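Local coordinates for protein pullulanase (Bacillus acidopullulyticus, PDB 2WAN) that hydrolyses the alpha-1,6-glucosidic branch linkages of pullulan and related starch polysaccharides, at residues T484-P490 / R545-D551. Residues are numbered along the deposited sequence; the frame is centred on the assembly and turned at random.
Sequences TTVQLQP and RIGVNMD
V486 and L488 lie beside V548 and M550 where two neighbouring parallel strands, 485-488 and 547-552, run side by side in the eight-stranded (beta/alpha)8 barrel of the catalytic domain. Helix 529-543 makes the crossover between them. Five backbone hydrogen bonds knit the pair: V486 and L488 each donate their N-H (to G547 O and N549 O) and accept with their carbonyl (from N549 N and D551 N), and T484 O, at the entry, receives G547 N at 2.9 Å. On the face packed against that helix, V486 CG2 meets I546 CG2 and L488 CD1 meets V548 CG1, both pairs at 3.8 Å; L537 and L541 of the helix cover them. The side chains of T485, Q487 and N549 point into the barrel instead. There T485 CG2 sits over the flat amide of N549, 3.5 Å from its CG, with OD1 and ND2 equally near, while Y649 OH bonds both N549 ND2 and Q487 OE1.

At the C-terminal end of the strands, D551 reaches over to the neighbouring segment, 484-490. Its CB lies 3.1 Å from L488 O, the carbonyl that accepts D551 N. CG, anti to the backbone N (chi1 -169°), comes up against the P490 ring, 3.7 Å from CD. From there the carboxylate branches: OD1 forms a salt bridge with R620, and OD2 rests 3.6 Å from P490 CD and takes hydrogen bonds from Y509 and a water. With an alanine in place of D551, R620 would probably lose this carboxylate mate, Y509 an acceptor, and a gap would open beside P490. That same water bridges the two side chains, accepting from Q487 NE2 and donating to D551 OD2, each at 2.7 Å.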
ATOM      1  N   THR A 484     -15.681  13.185  -9.766  1.00  9.09           N
ATOM      2  CA  THR A 484     -16.634  12.656  -8.789  1.00 10.36           C
ATOM      3  C   THR A 484     -16.067  12.576  -7.374  1.00  9.63           C
ATOM      4  O   THR A 484     -16.827  12.473  -6.411  1.00 10.50           O
ATOM      5  CB  THR A 484     -17.101  11.222  -9.139  1.00  9.76           C
ATOM      6  OG1 THR A 484     -16.008  10.308  -8.978  1.00  9.78           O
ATOM      7  CG2 THR A 484     -17.626  11.144 -10.576  1.00 10.62           C
ATOM      8  N   THR A 485     -14.740  12.560  -7.258  1.00 10.57           N
ATOM      9  CA  THR A 485     -14.097  12.178  -6.012  1.00 10.14           C
ATOM     10  C   THR A 485     -12.759  12.894  -5.912  1.00 10.45           C
ATOM     11  O   THR A 485     -11.967  12.871  -6.861  1.00 10.70           O
ATOM     12  CB  THR A 485     -13.857  10.633  -5.938  1.00 10.53           C
ATOM     13  OG1 THR A 485     -15.034   9.938  -6.369  1.00 13.08           O
ATOM     14  CG2 THR A 485     -13.512  10.190  -4.524  1.00 11.97           C
ATOM     15  N   VAL A 486     -12.533  13.563  -4.777  1.00  8.26           N
ATOM     16  CA  VAL A 486     -11.225  14.181  -4.496  1.00  8.20           C
ATOM     17  C   VAL A 486     -10.402  13.206  -3.662  1.00  7.43           C
ATOM     18  O   VAL A 486     -10.859  12.738  -2.617  1.00  9.32           O
ATOM     19  CB  VAL A 486     -11.380  15.542  -3.758  1.00  8.20           C
ATOM     20  CG1 VAL A 486     -10.018  16.072  -3.296  1.00  8.17           C
ATOM     21  CG2 VAL A 486     -12.019  16.560  -4.678  1.00 10.39           C
ATOM     22  N   GLN A 487      -9.189  12.895  -4.122  1.00  8.71           N
ATOM     23  CA  GLN A 487      -8.257  12.148  -3.294  1.00  9.88           C
ATOM     24  C   GLN A 487      -7.307  13.144  -2.646  1.00 11.15           C
ATOM     25  O   GLN A 487      -6.517  13.792  -3.334  1.00 10.62           O
ATOM     26  CB  GLN A 487      -7.484  11.111  -4.114  1.00 10.91           C
ATOM     27  CG  GLN A 487      -6.372  10.348  -3.329  1.00 10.33           C
ATOM     28  CD  GLN A 487      -5.552   9.471  -4.252  1.00 11.26           C
ATOM     29  OE1 GLN A 487      -6.089   8.599  -4.931  1.00 10.92           O
ATOM     30  NE2 GLN A 487      -4.250   9.727  -4.320  1.00 10.71           N
ATOM     31  N   LEU A 488      -7.399  13.278  -1.321  1.00  9.95           N
ATOM     32  CA  LEU A 488      -6.544  14.234  -0.603  1.00  8.62           C
ATOM     33  C   LEU A 488      -5.190  13.629  -0.276  1.00 10.62           C
ATOM     34  O   LEU A 488      -5.134  12.518   0.258  1.00  9.11           O
ATOM     35  CB  LEU A 488      -7.212  14.655   0.718  1.00 10.55           C
ATOM     36  CG  LEU A 488      -8.530  15.423   0.649  1.00 12.51           C
ATOM     37  CD1 LEU A 488      -9.062  15.585   2.075  1.00 11.10           C
ATOM     38  CD2 LEU A 488      -8.332  16.769  -0.022  1.00 11.16           C
ATOM     39  N   GLN A 489      -4.105  14.357  -0.567  1.00 10.10           N
ATOM     40  CA  GLN A 489      -2.772  13.952  -0.083  1.00 10.22           C
ATOM     41  C   GLN A 489      -2.829  13.943   1.456  1.00  9.77           C
ATOM     42  O   GLN A 489      -3.767  14.493   2.041  1.00  9.78           O
ATOM     43  CB  GLN A 489      -1.667  14.848  -0.643  1.00 10.06           C
ATOM     44  CG  GLN A 489      -1.392  14.567  -2.120  1.00 12.41           C
ATOM     45  CD  GLN A 489      -0.043  15.115  -2.563  1.00 14.26           C
ATOM     46  OE1 GLN A 489       0.017  16.143  -3.217  1.00 15.26           O
ATOM     47  NE2 GLN A 489       1.041  14.436  -2.182  1.00 14.00           N
ATOM     48  N   PRO A 490      -1.883  13.266   2.120  1.00  9.00           N
ATOM     49  CA  PRO A 490      -2.082  12.925   3.548  1.00  9.06           C
ATOM     50  C   PRO A 490      -2.568  14.035   4.489  1.00  9.91           C
ATOM     51  O   PRO A 490      -1.921  15.089   4.639  1.00  9.56           O
ATOM     52  CB  PRO A 490      -0.712  12.409   3.957  1.00 12.06           C
ATOM     53  CG  PRO A 490      -0.291  11.651   2.703  1.00  7.76           C
ATOM     54  CD  PRO A 490      -0.684  12.598   1.567  1.00  8.97           C
ATOM     55  N   ARG A 545     -22.001  16.536  -4.273  1.00 11.99           N
ATOM     56  CA  ARG A 545     -21.949  15.171  -4.799  1.00 12.36           C
ATOM     57  C   ARG A 545     -20.520  14.766  -5.215  1.00 13.09           C
ATOM     58  O   ARG A 545     -20.298  14.041  -6.212  1.00 13.25           O
ATOM     59  CB  ARG A 545     -22.980  14.983  -5.939  1.00 15.68           C
ATOM     60  CG  ARG A 545     -24.418  15.298  -5.476  1.00 21.42           C
ATOM     61  CD  ARG A 545     -25.412  15.469  -6.637  1.00 36.18           C
ATOM     62  NE  ARG A 545     -25.016  16.524  -7.580  1.00 44.87           N
ATOM     63  CZ  ARG A 545     -25.128  17.837  -7.364  1.00 45.71           C
ATOM     64  NH1 ARG A 545     -25.628  18.315  -6.225  1.00 43.72           N
ATOM     65  NH2 ARG A 545     -24.730  18.684  -8.302  1.00 43.77           N
ATOM     66  N   ILE A 546     -19.548  15.244  -4.427  1.00 11.14           N
ATOM     67  CA  ILE A 546     -18.142  14.866  -4.607  1.00  9.33           C
ATOM     68  C   ILE A 546     -17.689  14.103  -3.358  1.00  9.95           C
ATOM     69  O   ILE A 546     -17.869  14.569  -2.232  1.00  9.43           O
ATOM     70  CB  ILE A 546     -17.231  16.110  -4.853  1.00 10.79           C
ATOM     71  CG1 ILE A 546     -17.573  16.745  -6.206  1.00 11.06           C
ATOM     72  CG2 ILE A 546     -15.723  15.718  -4.844  1.00  9.72           C
ATOM     73  CD1 ILE A 546     -16.905  18.142  -6.404  1.00 12.59           C
ATOM     74  N   GLY A 547     -17.095  12.937  -3.577  1.00  9.51           N
ATOM     75  CA  GLY A 547     -16.577  12.098  -2.501  1.00  9.09           C
ATOM     76  C   GLY A 547     -15.173  12.471  -2.086  1.00 10.96           C
ATOM     77  O   GLY A 547     -14.490  13.229  -2.776  1.00 10.93           O
ATOM     78  N   VAL A 548     -14.740  11.914  -0.957  1.00 10.21           N
ATOM     79  CA  VAL A 548     -13.374  12.148  -0.454  1.00 10.28           C
ATOM     80  C   VAL A 548     -12.678  10.821  -0.160  1.00 10.00           C
ATOM     81  O   VAL A 548     -13.132  10.039   0.689  1.00 10.53           O
ATOM     82  CB  VAL A 548     -13.382  12.979   0.847  1.00 12.73           C
ATOM     83  CG1 VAL A 548     -11.939  13.130   1.407  1.00 12.53           C
ATOM     84  CG2 VAL A 548     -14.002  14.347   0.597  1.00 11.87           C
ATOM     85  N   ASN A 549     -11.565  10.589  -0.855  1.00  9.33           N
ATOM     86  CA  ASN A 549     -10.692   9.450  -0.584  1.00  8.06           C
ATOM     87  C   ASN A 549      -9.426   9.952   0.108  1.00 11.54           C
ATOM     88  O   ASN A 549      -8.772  10.870  -0.389  1.00 13.20           O
ATOM     89  CB  ASN A 549     -10.289   8.739  -1.893  1.00  8.55           C
ATOM     90  CG  ASN A 549     -11.464   8.056  -2.597  1.00 10.27           C
ATOM     91  OD1 ASN A 549     -12.550   7.923  -2.038  1.00 11.25           O
ATOM     92  ND2 ASN A 549     -11.241   7.632  -3.844  1.00 10.29           N
ATOM     93  N   MET A 550      -9.067   9.358   1.237  1.00  9.80           N
ATOM     94  CA  MET A 550      -7.832   9.773   1.914  1.00  8.34           C
ATOM     95  C   MET A 550      -6.622   8.975   1.465  1.00 10.73           C
ATOM     96  O   MET A 550      -6.631   7.754   1.547  1.00  9.56           O
ATOM     97  CB  MET A 550      -7.998   9.643   3.435  1.00  8.22           C
ATOM     98  CG  MET A 550      -8.796  10.796   4.052  1.00  8.21           C
ATOM     99  SD  MET A 550      -9.126  10.518   5.834  1.00 12.91           S
ATOM    100  CE  MET A 550      -7.460  10.448   6.518  1.00  9.97           C
ATOM    101  N   ASP A 551      -5.573   9.676   1.035  1.00 10.03           N
ATOM    102  CA  ASP A 551      -4.218   9.069   0.934  1.00 10.51           C
ATOM    103  C   ASP A 551      -3.759   8.760   2.366  1.00 11.60           C
ATOM    104  O   ASP A 551      -3.727   9.657   3.210  1.00 11.18           O
ATOM    105  CB  ASP A 551      -3.289  10.085   0.268  1.00 11.52           C
ATOM    106  CG  ASP A 551      -1.943   9.513  -0.131  1.00 11.37           C
ATOM    107  OD1 ASP A 551      -1.508   8.476   0.412  1.00 10.94           O
ATOM    108  OD2 ASP A 551      -1.312  10.121  -1.024  1.00 12.21           O
TER
HETATM  109  O   HOH W   1     -19.421  11.200  -5.980  1.00 19.18           O
HETATM  110  O   HOH W   2      -2.757  11.503  -2.844  1.00 11.90           O
HETATM  111  O   HOH W   3      -5.419  12.046   3.341  1.00  9.57           O